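Local coordinates for protein porin (Rhodobacter capsulatus, PDB 2POR) that forms trimeric outer-membrane channels through which small hydrophilic solutes diffuse passively, up to a limit of about 0.6 kDa, at residues Asp171-Thr175 with Ala176-Asp180. Sequence-based numbering, arbitrary orientation.
Sequences DSPDT and ALMAD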
loop_
_atom_site.group_PDB
_atom_site.type_symbol
_atom_site.label_atom_id
_atom_site.label_comp_id
_atom_site.label_asym_id
_atom_site.label_seq_id
_atom_site.Cartn_x
_atom_site.Cartn_y
_atom_site.Cartn_z
ATOM N N ASP A 171 -0.302 -32.519 6.357
ATOM C CA ASP A 171 0.085 -33.163 7.583
ATOM C C ASP A 171 -0.123 -32.239 8.748
ATOM O O ASP A 171 0.411 -31.131 8.815
ATOM C CB ASP A 171 1.531 -33.531 7.605
ATOM C CG ASP A 171 1.868 -34.555 6.542
ATOM O OD1 ASP A 171 0.986 -35.324 6.140
ATOM O OD2 ASP A 171 3.019 -34.555 6.115
ATOM N N SER A 172 -0.909 -32.759 9.681
ATOM C CA SER A 172 -1.290 -32.070 10.893
ATOM C C SER A 172 -0.132 -32.032 11.855
ATOM O O SER A 172 0.538 -33.049 12.003
ATOM C CB SER A 172 -2.424 -32.788 11.583
ATOM O OG SER A 172 -2.718 -32.020 12.735
ATOM N N PRO A 173 0.141 -30.957 12.585
ATOM C CA PRO A 173 1.132 -30.975 13.637
ATOM C C PRO A 173 0.580 -31.776 14.815
ATOM O O PRO A 173 1.406 -32.258 15.574
ATOM C CB PRO A 173 1.366 -29.536 13.966
ATOM C CG PRO A 173 0.005 -28.939 13.795
ATOM C CD PRO A 173 -0.633 -29.729 12.627
ATOM N N ASP A 174 -0.741 -31.971 15.019
ATOM C CA ASP A 174 -1.251 -32.714 16.167
ATOM C C ASP A 174 -2.557 -33.337 15.742
ATOM O O ASP A 174 -3.587 -32.641 15.661
ATOM C CB ASP A 174 -1.484 -31.765 17.339
ATOM C CG ASP A 174 -1.850 -32.419 18.690
ATOM O OD1 ASP A 174 -2.310 -33.557 18.752
ATOM O OD2 ASP A 174 -1.672 -31.765 19.710
ATOM N N THR A 175 -2.512 -34.657 15.500
ATOM C CA THR A 175 -3.694 -35.359 15.021
ATOM C C THR A 175 -4.796 -35.614 16.075
ATOM O O THR A 175 -5.890 -36.072 15.701
ATOM C CB THR A 175 -3.257 -36.685 14.322
ATOM O OG1 THR A 175 -2.438 -37.407 15.226
ATOM C CG2 THR A 175 -2.526 -36.402 12.989
ATOM N N ALA A 176 -4.555 -35.274 17.367
ATOM C CA ALA A 176 -5.622 -35.219 18.373
ATOM C C ALA A 176 -6.459 -33.990 18.081
ATOM O O ALA A 176 -7.681 -33.997 18.274
ATOM C CB ALA A 176 -5.121 -35.020 19.789
ATOM N N LEU A 177 -5.794 -32.928 17.580
ATOM C CA LEU A 177 -6.486 -31.692 17.272
ATOM C C LEU A 177 -6.981 -31.504 15.829
ATOM O O LEU A 177 -8.019 -30.858 15.622
ATOM C CB LEU A 177 -5.566 -30.568 17.665
ATOM C CG LEU A 177 -5.294 -30.455 19.156
ATOM C CD1 LEU A 177 -4.326 -29.338 19.383
ATOM C CD2 LEU A 177 -6.560 -30.123 19.913
ATOM N N MET A 178 -6.307 -32.048 14.807
ATOM C CA MET A 178 -6.721 -31.880 13.400
ATOM C C MET A 178 -6.219 -33.098 12.680
ATOM O O MET A 178 -5.053 -33.441 12.829
ATOM C CB MET A 178 -6.077 -30.621 12.789
ATOM C CG MET A 178 -6.676 -30.352 11.407
ATOM S SD MET A 178 -5.867 -28.964 10.558
ATOM C CE MET A 178 -4.288 -29.705 10.192
ATOM N N ALA A 179 -7.082 -33.838 12.011
ATOM C CA ALA A 179 -6.707 -35.035 11.290
ATOM C C ALA A 179 -5.844 -34.655 10.084
ATOM O O ALA A 179 -5.953 -33.548 9.543
ATOM C CB ALA A 179 -7.929 -35.752 10.723
ATOM N N ASP A 180 -4.976 -35.537 9.655
ATOM C CA ASP A 180 -4.297 -35.392 8.365
ATOM C C ASP A 180 -5.294 -35.417 7.214
ATOM O O ASP A 180 -6.332 -36.095 7.313
ATOM C CB ASP A 180 -3.352 -36.522 8.135
ATOM C CG ASP A 180 -2.150 -36.549 9.035
ATOM O OD1 ASP A 180 -1.802 -35.526 9.609
ATOM O OD2 ASP A 180 -1.547 -37.614 9.136
HETATM O O HOH W 1 0.676 -35.579 11.062
#
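Ala176 offers its backbone N to Asp174 OD1, 3.1 Å away on the anti side of the carboxylate and somewhat out of its plane. The Asp174 side chain reaches forward because CG stands anti to its own N (chi1 -172°). Leu177 lays CD1 beside the other oxygen, OD2 of Asp174, and both its N and that of Met178 converge on Asp174 O: Met178 N comes in the carbonyl plane at 2.9 Å, Leu177 N from above it. With an alanine in place of Asp174 the carboxylate is gone, and Ala176 N is likely to be left without this acceptor and Leu177 CD1 without the group it lies against. Met178 O then receives Ser172 OG at 2.7 Å, and the same hydroxyl accepts from Asp174 N in an ST turn, so the one hydroxyl joins Asp174 N to Met178 O. The bent Met178 chain brings CE to 3.9 Å from Ser172 CB. Ala179 N hydrogen-bonds Asp207 OD1, at the end of neighbouring strand 195-207. Asp180 OD1 ties the two ends of the loop together, taking a nearly straight bond from Ser172 N (2.9 Å, 169°), while a water bridges OD1 to Ser172 O. A salt bridge joins Asp171 OD1 to Lys169 NZ. The whole forms a compact surface turn joining antiparallel barrel strands 161-171 and 181-192.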